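Putative periplasmic or exported protein (PDB 4GQZ) probably binds copper in the periplasm of Salmonella and so contributes to copper resistance. Local coordinates at residues 95-100 against 106-111; 66-71 against 130-135; 23-28 against 121-126. All coordinates share one frame; numbering follows the deposited sequence.

Contact 1: 95-100 against 106-111; sequences FTVKVT and VIVQKE
V99 and V108 pack CB to CB at 3.8 Å on the buried face of two antiparallel strands, and the shortest backbone bonds of the pair gather around them. V99 N reaches V108 O at 2.7 Å, while V99 O takes two donors: I107 N at 2.7 Å and, in the carbonyl plane on a lone pair, V108 N at 3.2 Å. With I107 and V108 both facing V99, this is a classic beta bulge, set in the hairpin of strands 94-101 and 106-109. I107 lays its CB 4.1 Å from V99 CG1 and leans on P125, while V99 and V108 press on L124 of strand 120-125. Further along, V97 and K110 exchange backbone bonds in both directions. The other face, with T96, K98 and Q109, is looser and nearer solvent. There Q109 and K98 run side by side, pointing the same way, Q109 OE1 3.9 Å from K98 CB; a bend at chi2 (100°) lays the amide alongside the aliphatic stem of K98. At the far end T96 OG1 donates to the syn lone pair of E111 OE1, a short bond at 2.5 Å, the carboxylate being brought over by a chain bent at chi2, -56°.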
loop_
_atom_site.group_PDB
_atom_site.type_symbol
_atom_site.label_atom_id
_atom_site.label_comp_id
_atom_site.label_asym_id
_atom_site.label_seq_id
_atom_site.Cartn_x
_atom_site.Cartn_y
_atom_site.Cartn_z
ATOM N N PHE B 95 25.229 -5.877 4.545
ATOM C CA PHE B 95 25.027 -5.520 5.944
ATOM C C PHE B 95 24.190 -6.579 6.654
ATOM O O PHE B 95 23.441 -7.314 6.013
ATOM C CB PHE B 95 24.320 -4.163 6.052
ATOM C CG PHE B 95 25.143 -3.005 5.561
ATOM C CD1 PHE B 95 26.034 -2.363 6.408
ATOM C CD2 PHE B 95 25.025 -2.557 4.249
ATOM C CE1 PHE B 95 26.799 -1.291 5.947
ATOM C CE2 PHE B 95 25.771 -1.491 3.784
ATOM C CZ PHE B 95 26.667 -0.854 4.631
ATOM N N THR B 96 24.329 -6.669 7.971
ATOM C CA THR B 96 23.369 -7.413 8.774
ATOM C C THR B 96 22.422 -6.416 9.444
ATOM O O THR B 96 22.863 -5.462 10.091
ATOM C CB THR B 96 24.062 -8.292 9.826
ATOM O OG1 THR B 96 24.875 -9.267 9.160
ATOM C CG2 THR B 96 23.034 -9.021 10.665
ATOM N N VAL B 97 21.121 -6.629 9.279
ATOM C CA VAL B 97 20.130 -5.643 9.701
ATOM C C VAL B 97 19.160 -6.263 10.703
ATOM O O VAL B 97 18.569 -7.312 10.428
ATOM C CB VAL B 97 19.340 -5.116 8.480
ATOM C CG1 VAL B 97 18.227 -4.145 8.913
ATOM C CG2 VAL B 97 20.293 -4.444 7.462
ATOM N N LYS B 98 19.004 -5.631 11.864
ATOM C CA LYS B 98 18.029 -6.108 12.842
ATOM C C LYS B 98 17.121 -4.990 13.312
ATOM O O LYS B 98 17.596 -3.940 13.741
ATOM C CB LYS B 98 18.710 -6.742 14.062
ATOM C CG LYS B 98 17.699 -7.325 15.054
ATOM C CD LYS B 98 18.358 -8.170 16.153
ATOM C CE LYS B 98 19.226 -7.333 17.066
ATOM N NZ LYS B 98 19.947 -8.199 18.037
ATOM N N VAL B 99 15.814 -5.209 13.232
ATOM C CA VAL B 99 14.875 -4.251 13.792
ATOM C C VAL B 99 14.055 -4.930 14.872
ATOM O O VAL B 99 13.456 -5.984 14.629
ATOM C CB VAL B 99 13.936 -3.680 12.729
ATOM C CG1 VAL B 99 12.827 -2.854 13.394
ATOM C CG2 VAL B 99 14.718 -2.829 11.751
ATOM N N THR B 100 14.040 -4.329 16.059
ATOM C CA THR B 100 13.339 -4.890 17.206
ATOM C C THR B 100 12.377 -3.848 17.768
ATOM O O THR B 100 12.734 -2.680 17.873
ATOM C CB THR B 100 14.343 -5.342 18.314
ATOM O OG1 THR B 100 15.156 -4.234 18.725
ATOM C CG2 THR B 100 15.259 -6.425 17.796
ATOM N N VAL B 106 11.360 -9.258 17.353
ATOM C CA VAL B 106 12.220 -9.021 16.190
ATOM C C VAL B 106 11.373 -8.889 14.930
ATOM O O VAL B 106 10.667 -9.821 14.549
ATOM C CB VAL B 106 13.263 -10.146 16.023
ATOM C CG1 VAL B 106 14.034 -9.989 14.707
ATOM C CG2 VAL B 106 14.213 -10.136 17.187
ATOM N N ILE B 107 11.422 -7.720 14.294
ATOM C CA ILE B 107 10.610 -7.459 13.113
ATOM C C ILE B 107 11.422 -7.777 11.869
ATOM O O ILE B 107 10.914 -8.297 10.872
ATOM C CB ILE B 107 10.189 -5.971 13.022
ATOM C CG1 ILE B 107 9.528 -5.497 14.320
ATOM C CG2 ILE B 107 9.263 -5.760 11.842
ATOM C CD1 ILE B 107 8.332 -6.339 14.758
ATOM N N VAL B 108 12.695 -7.419 11.928
ATOM C CA VAL B 108 13.597 -7.662 10.818
ATOM C C VAL B 108 14.884 -8.243 11.359
ATOM O O VAL B 108 15.432 -7.747 12.335
ATOM C CB VAL B 108 13.917 -6.360 10.040
ATOM C CG1 VAL B 108 14.854 -6.655 8.879
ATOM C CG2 VAL B 108 12.654 -5.724 9.519
ATOM N N GLN B 109 15.352 -9.315 10.738
ATOM C CA GLN B 109 16.663 -9.848 11.051
ATOM C C GLN B 109 17.181 -10.578 9.832
ATOM O O GLN B 109 16.752 -11.702 9.553
ATOM C CB GLN B 109 16.591 -10.813 12.222
ATOM C CG GLN B 109 17.791 -11.749 12.297
ATOM C CD GLN B 109 18.807 -11.300 13.297
ATOM O OE1 GLN B 109 19.595 -10.389 13.032
ATOM N NE2 GLN B 109 18.812 -11.941 14.463
ATOM N N LYS B 110 18.077 -9.937 9.084
ATOM C CA LYS B 110 18.667 -10.592 7.918
ATOM C C LYS B 110 19.836 -9.846 7.294
ATOM O O LYS B 110 20.070 -8.670 7.581
ATOM C CB LYS B 110 17.613 -10.871 6.845
ATOM C CG LYS B 110 16.912 -9.653 6.279
ATOM C CD LYS B 110 15.883 -10.121 5.253
ATOM C CE LYS B 110 15.227 -8.962 4.524
ATOM N NZ LYS B 110 14.269 -8.197 5.373
ATOM N N GLU B 111 20.562 -10.559 6.436
ATOM C CA GLU B 111 21.608 -9.966 5.614
ATOM C C GLU B 111 20.960 -9.173 4.488
ATOM O O GLU B 111 20.158 -9.715 3.725
ATOM C CB GLU B 111 22.497 -11.061 5.011
ATOM C CG GLU B 111 22.825 -12.215 5.957
ATOM C CD GLU B 111 23.471 -11.752 7.249
ATOM O OE1 GLU B 111 24.155 -10.700 7.233
ATOM O OE2 GLU B 111 23.285 -12.436 8.290
#

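Contact 2: 66-71 against 130-135; sequences LSFAPY and GTLEVS
L132 sets its CD2 methyl squarely over one face of the F68 ring, a CH-pi contact in which the methyl carbon stands 3.7 Å from the ring centroid and only 10° off the normal. The methyl therefore meets the whole ring rather than a single carbon: its distance to F68 CG is also 3.7 Å, and the other ring atoms follow closely behind. The sister methyl, CD1, merely brushes the far end of the ring at CZ.

The remaining touches are plain apolar packing, carried by the two branches of V134. Its CG2 comes obliquely upon the ring and lies 3.5 Å from F68 CE2, whereas CG1 turns to P70, two residues after F68, and lies 3.7 Å from P70 CG, the two side chains crossing at about a right angle. With CG1 anti to the backbone N (chi1 177°), one methyl of the valine goes to each partner. F68 CG sits between the backbone N and the carbonyl carbon (chi1 57°), which sends the ring across to strand 129-136, the CA atoms of F68 and L132 being 9.6 Å apart.

Polar bonding plays no part across the two segments, and all four touching residues are buried: the contact is part of the hydrophobic core between two sheets, with P70 close to the end of its strand. Each strand spends its backbone bonds within its own sheet: L66 pairs with V122 and F68 with I120; strand 129-136, in the other sheet, lies between strands 94-101 and 139-146. V97 and V99 of strand 94-101 and I145 of strand 139-146 pack on L132, F95 reaches V134, and L158 from a loop adds to the cover of F68.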
loop_
_atom_site.group_PDB
_atom_site.type_symbol
_atom_site.label_atom_id
_atom_site.label_comp_id
_atom_site.label_asym_id
_atom_site.label_seq_id
_atom_site.Cartn_x
_atom_site.Cartn_y
_atom_site.Cartn_z
ATOM N N LEU B 66 11.137 2.872 5.889
ATOM C CA LEU B 66 12.316 3.522 6.419
ATOM C C LEU B 66 13.527 3.208 5.536
ATOM O O LEU B 66 13.854 2.037 5.300
ATOM C CB LEU B 66 12.550 3.029 7.839
ATOM C CG LEU B 66 13.795 3.576 8.530
ATOM C CD1 LEU B 66 13.710 5.097 8.694
ATOM C CD2 LEU B 66 13.978 2.857 9.866
ATOM N N SER B 67 14.211 4.242 5.050
ATOM C CA SER B 67 15.427 4.012 4.257
ATOM C C SER B 67 16.630 4.568 5.013
ATOM O O SER B 67 16.628 5.724 5.429
ATOM C CB SER B 67 15.288 4.620 2.845
ATOM O OG SER B 67 16.315 4.165 1.961
ATOM N N PHE B 68 17.647 3.742 5.233
ATOM C CA PHE B 68 18.782 4.193 6.021
ATOM C C PHE B 68 20.114 3.953 5.315
ATOM O O PHE B 68 20.237 3.063 4.458
ATOM C CB PHE B 68 18.754 3.503 7.396
ATOM C CG PHE B 68 18.755 2.005 7.323
ATOM C CD1 PHE B 68 17.566 1.302 7.216
ATOM C CD2 PHE B 68 19.948 1.298 7.393
ATOM C CE1 PHE B 68 17.560 -0.087 7.160
ATOM C CE2 PHE B 68 19.954 -0.085 7.337
ATOM C CZ PHE B 68 18.749 -0.780 7.218
ATOM N N ALA B 69 21.126 4.733 5.688
ATOM C CA ALA B 69 22.408 4.657 5.013
ATOM C C ALA B 69 23.495 4.638 6.064
ATOM O O ALA B 69 23.772 5.657 6.681
ATOM C CB ALA B 69 22.593 5.854 4.083
ATOM N N PRO B 70 24.085 3.463 6.313
ATOM C CA PRO B 70 25.171 3.442 7.302
ATOM C C PRO B 70 26.385 4.194 6.769
ATOM O O PRO B 70 26.521 4.360 5.552
ATOM C CB PRO B 70 25.489 1.953 7.439
ATOM C CG PRO B 70 24.179 1.246 7.064
ATOM C CD PRO B 70 23.650 2.109 5.920
ATOM N N TYR B 71 27.262 4.650 7.656
ATOM C CA TYR B 71 28.463 5.322 7.192
ATOM C C TYR B 71 29.662 5.041 8.084
ATOM O O TYR B 71 29.518 4.549 9.202
ATOM C CB TYR B 71 28.222 6.826 7.051
ATOM C CG TYR B 71 28.169 7.606 8.346
ATOM C CD1 TYR B 71 26.989 7.706 9.070
ATOM C CD2 TYR B 71 29.297 8.283 8.828
ATOM C CE1 TYR B 71 26.929 8.434 10.249
ATOM C CE2 TYR B 71 29.238 9.017 10.003
ATOM C CZ TYR B 71 28.053 9.090 10.700
ATOM O OH TYR B 71 27.980 9.804 11.878
ATOM N N GLY B 130 11.054 1.451 18.324
ATOM C CA GLY B 130 12.016 0.383 18.519
ATOM C C GLY B 130 13.436 0.790 18.226
ATOM O O GLY B 130 13.815 1.960 18.385
ATOM N N THR B 131 14.228 -0.183 17.793
ATOM C CA THR B 131 15.648 0.045 17.559
ATOM C C THR B 131 16.049 -0.638 16.275
ATOM O O THR B 131 15.631 -1.765 16.009
ATOM C CB THR B 131 16.514 -0.509 18.713
ATOM O OG1 THR B 131 16.137 0.126 19.941
ATOM C CG2 THR B 131 18.012 -0.247 18.464
ATOM N N LEU B 132 16.853 0.050 15.474
ATOM C CA LEU B 132 17.479 -0.560 14.308
ATOM C C LEU B 132 18.958 -0.753 14.629
ATOM O O LEU B 132 19.609 0.173 15.122
ATOM C CB LEU B 132 17.347 0.353 13.086
ATOM C CG LEU B 132 18.321 0.028 11.944
ATOM C CD1 LEU B 132 17.968 -1.292 11.297
ATOM C CD2 LEU B 132 18.389 1.131 10.899
ATOM N N GLU B 133 19.484 -1.949 14.381
ATOM C CA GLU B 133 20.924 -2.166 14.507
ATOM C C GLU B 133 21.445 -2.642 13.179
ATOM O O GLU B 133 20.800 -3.445 12.500
ATOM C CB GLU B 133 21.271 -3.186 15.595
ATOM C CG GLU B 133 22.789 -3.382 15.747
ATOM C CD GLU B 133 23.165 -4.467 16.747
ATOM O OE1 GLU B 133 22.250 -5.113 17.295
ATOM O OE2 GLU B 133 24.382 -4.668 16.977
ATOM N N VAL B 134 22.602 -2.119 12.789
ATOM C CA VAL B 134 23.227 -2.498 11.537
ATOM C C VAL B 134 24.646 -2.940 11.860
ATOM O O VAL B 134 25.276 -2.412 12.784
ATOM C CB VAL B 134 23.234 -1.310 10.541
ATOM C CG1 VAL B 134 23.950 -1.688 9.254
ATOM C CG2 VAL B 134 21.818 -0.884 10.240
ATOM N N SER B 135 25.143 -3.946 11.149
ATOM C CA SER B 135 26.512 -4.374 11.395
ATOM C C SER B 135 27.226 -4.696 10.088
ATOM O O SER B 135 26.613 -5.198 9.142
ATOM C CB SER B 135 26.561 -5.542 12.388
ATOM O OG SER B 135 26.376 -6.779 11.735
#

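Contact 3: 23-28 against 121-126; sequences IVDTID and GVWLPR
D25 OD1 accepts the indole N-H of W123, NE1 to OD1 3.0 Å with an angle of 159° at the hydrogen. The oxygen offers its syn lone pair and lies at the ring edge, close to the indole plane, so the bond holds the indole at its pyrrole edge. Carboxylate and ring planes stand 64° apart, and D25 OD2 stays farther from NE1, at 3.8 Å. The aspartate leaves the helix with CG anti to its own carbonyl carbon (chi1 -68°), which swings the carboxylate round to the strand.

V24, one residue earlier on the helix, meets the benzene side of the same indole: its CG1 is 3.8 Å from W123 CZ2, approaching obliquely, and its CB lies 4.0 Å from W123 CH2. The tryptophan is thus held by a polar bond at its pyrrole nitrogen and by a valine at its six-membered ring. Y65 of strand 63-68 meets the indole too, and also touches V24 and D25. Nearby, D28 OD2 bonds Y65 OH and S67 OG, and D28 OD1 bonds N117 ND2 and H81 NE2, four bonds on one buried carboxylate. I23, V24 and I27 also pack the helix on strand 46-50. Helix 20-28 bridges strand 46-50 of one sheet and strands 120-125 and 63-68 of another, by plain helix-on-sheet packing.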
loop_
_atom_site.group_PDB
_atom_site.type_symbol
_atom_site.label_atom_id
_atom_site.label_comp_id
_atom_site.label_asym_id
_atom_site.label_seq_id
_atom_site.Cartn_x
_atom_site.Cartn_y
_atom_site.Cartn_z
ATOM N N ILE B 23 6.850 0.124 -6.543
ATOM C CA ILE B 23 7.301 1.398 -7.131
ATOM C C ILE B 23 8.426 2.000 -6.290
ATOM O O ILE B 23 9.479 2.371 -6.817
ATOM C CB ILE B 23 6.171 2.434 -7.219
ATOM C CG1 ILE B 23 5.084 1.965 -8.185
ATOM C CG2 ILE B 23 6.710 3.786 -7.672
ATOM C CD1 ILE B 23 3.857 2.867 -8.189
ATOM N N VAL B 24 8.184 2.121 -4.985
ATOM C CA VAL B 24 9.191 2.633 -4.056
ATOM C C VAL B 24 10.473 1.813 -4.123
ATOM O O VAL B 24 11.573 2.384 -4.310
ATOM C CB VAL B 24 8.628 2.704 -2.625
ATOM C CG1 VAL B 24 9.724 3.032 -1.616
ATOM C CG2 VAL B 24 7.516 3.747 -2.569
ATOM N N ASP B 25 10.347 0.484 -4.011
ATOM C CA ASP B 25 11.505 -0.406 -4.141
ATOM C C ASP B 25 12.248 -0.192 -5.465
ATOM O O ASP B 25 13.475 -0.155 -5.498
ATOM C CB ASP B 25 11.083 -1.880 -4.067
ATOM C CG ASP B 25 10.582 -2.282 -2.699
ATOM O OD1 ASP B 25 10.762 -1.502 -1.744
ATOM O OD2 ASP B 25 9.998 -3.388 -2.584
ATOM N N THR B 26 11.504 -0.074 -6.560
ATOM C CA THR B 26 12.138 0.056 -7.874
ATOM C C THR B 26 12.963 1.333 -7.933
ATOM O O THR B 26 14.116 1.340 -8.406
ATOM C CB THR B 26 11.087 0.086 -9.013
ATOM O OG1 THR B 26 10.294 -1.118 -8.977
ATOM C CG2 THR B 26 11.765 0.216 -10.361
ATOM N N ILE B 27 12.381 2.419 -7.437
ATOM C CA ILE B 27 13.055 3.711 -7.521
ATOM C C ILE B 27 14.265 3.765 -6.599
ATOM O O ILE B 27 15.364 4.161 -7.015
ATOM C CB ILE B 27 12.095 4.867 -7.207
ATOM C CG1 ILE B 27 10.960 4.921 -8.234
ATOM C CG2 ILE B 27 12.824 6.199 -7.245
ATOM C CD1 ILE B 27 10.005 6.082 -7.999
ATOM N N ASP B 28 14.082 3.368 -5.348
ATOM C CA ASP B 28 15.183 3.415 -4.377
ATOM C C ASP B 28 16.336 2.530 -4.818
ATOM O O ASP B 28 17.503 2.846 -4.583
ATOM C CB ASP B 28 14.681 2.967 -3.005
ATOM C CG ASP B 28 15.441 3.626 -1.845
ATOM O OD1 ASP B 28 16.327 4.494 -2.070
ATOM O OD2 ASP B 28 15.140 3.280 -0.687
ATOM N N GLY B 121 16.305 -0.081 2.319
ATOM C CA GLY B 121 14.947 0.217 2.741
ATOM C C GLY B 121 14.273 -0.965 3.428
ATOM O O GLY B 121 14.431 -2.108 2.998
ATOM N N VAL B 122 13.556 -0.709 4.522
ATOM C CA VAL B 122 12.734 -1.757 5.127
ATOM C C VAL B 122 11.283 -1.323 5.254
ATOM O O VAL B 122 10.989 -0.142 5.439
ATOM C CB VAL B 122 13.247 -2.187 6.513
ATOM C CG1 VAL B 122 14.590 -2.885 6.379
ATOM C CG2 VAL B 122 13.364 -0.977 7.443
ATOM N N TRP B 123 10.379 -2.293 5.175
ATOM C CA TRP B 123 8.960 -2.030 5.332
ATOM C C TRP B 123 8.513 -2.490 6.709
ATOM O O TRP B 123 8.636 -3.668 7.063
ATOM C CB TRP B 123 8.181 -2.748 4.233
ATOM C CG TRP B 123 8.435 -2.168 2.852
ATOM C CD1 TRP B 123 9.317 -2.634 1.905
ATOM C CD2 TRP B 123 7.792 -1.027 2.272
ATOM N NE1 TRP B 123 9.256 -1.847 0.780
ATOM C CE2 TRP B 123 8.326 -0.859 0.974
ATOM C CE3 TRP B 123 6.823 -0.129 2.725
ATOM C CZ2 TRP B 123 7.923 0.179 0.130
ATOM C CZ3 TRP B 123 6.419 0.893 1.888
ATOM C CH2 TRP B 123 6.974 1.043 0.602
ATOM N N LEU B 124 7.988 -1.553 7.490
ATOM C CA LEU B 124 7.789 -1.776 8.915
ATOM C C LEU B 124 6.329 -1.528 9.305
ATOM O O LEU B 124 5.646 -0.711 8.680
ATOM C CB LEU B 124 8.715 -0.840 9.705
ATOM C CG LEU B 124 10.230 -1.010 9.525
ATOM C CD1 LEU B 124 10.979 0.041 10.297
ATOM C CD2 LEU B 124 10.671 -2.386 9.999
ATOM N N PRO B 125 5.846 -2.233 10.341
ATOM C CA PRO B 125 4.501 -1.951 10.869
ATOM C C PRO B 125 4.423 -0.492 11.294
ATOM O O PRO B 125 5.425 0.055 11.755
ATOM C CB PRO B 125 4.399 -2.847 12.111
ATOM C CG PRO B 125 5.506 -3.858 11.987
ATOM C CD PRO B 125 6.581 -3.225 11.151
ATOM N N ARG B 126 3.267 0.135 11.118
ATOM C CA ARG B 126 3.096 1.533 11.501
ATOM C C ARG B 126 2.878 1.681 13.003
ATOM O O ARG B 126 2.458 0.738 13.669
ATOM C CB ARG B 126 1.914 2.144 10.733
ATOM C CG ARG B 126 2.188 2.292 9.250
ATOM C CD ARG B 126 1.013 2.913 8.497
ATOM N NE ARG B 126 1.357 3.155 7.096
ATOM C CZ ARG B 126 2.112 4.163 6.669
ATOM N NH1 ARG B 126 2.631 5.037 7.524
ATOM N NH2 ARG B 126 2.352 4.305 5.376
#

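The three contacts touch one another pairwise. Contacts 1 and 2 lie about 9 Å apart, centre to centre, and share one sheet: K98 O is 2.8 Å from E133 N and T100 O is 2.9 Å from T131 N, probable hydrogen bonds between strands 94-101 and 129-136. Contact 3, its centre about 14 Å from that of contact 2, is coupled to it through the neighbouring sheet, L66 O lying 2.9 Å from V122 N, and through S67 OG, 3.0 Å from D28 OD2. L124 CD2 packs 3.9 Å from V108 CG2 of contact 1. Contact 3 also lies nearest the chain's centre; I23 and R126, in its segments though not touching across it, pack on P59 and T19 of the second subunit.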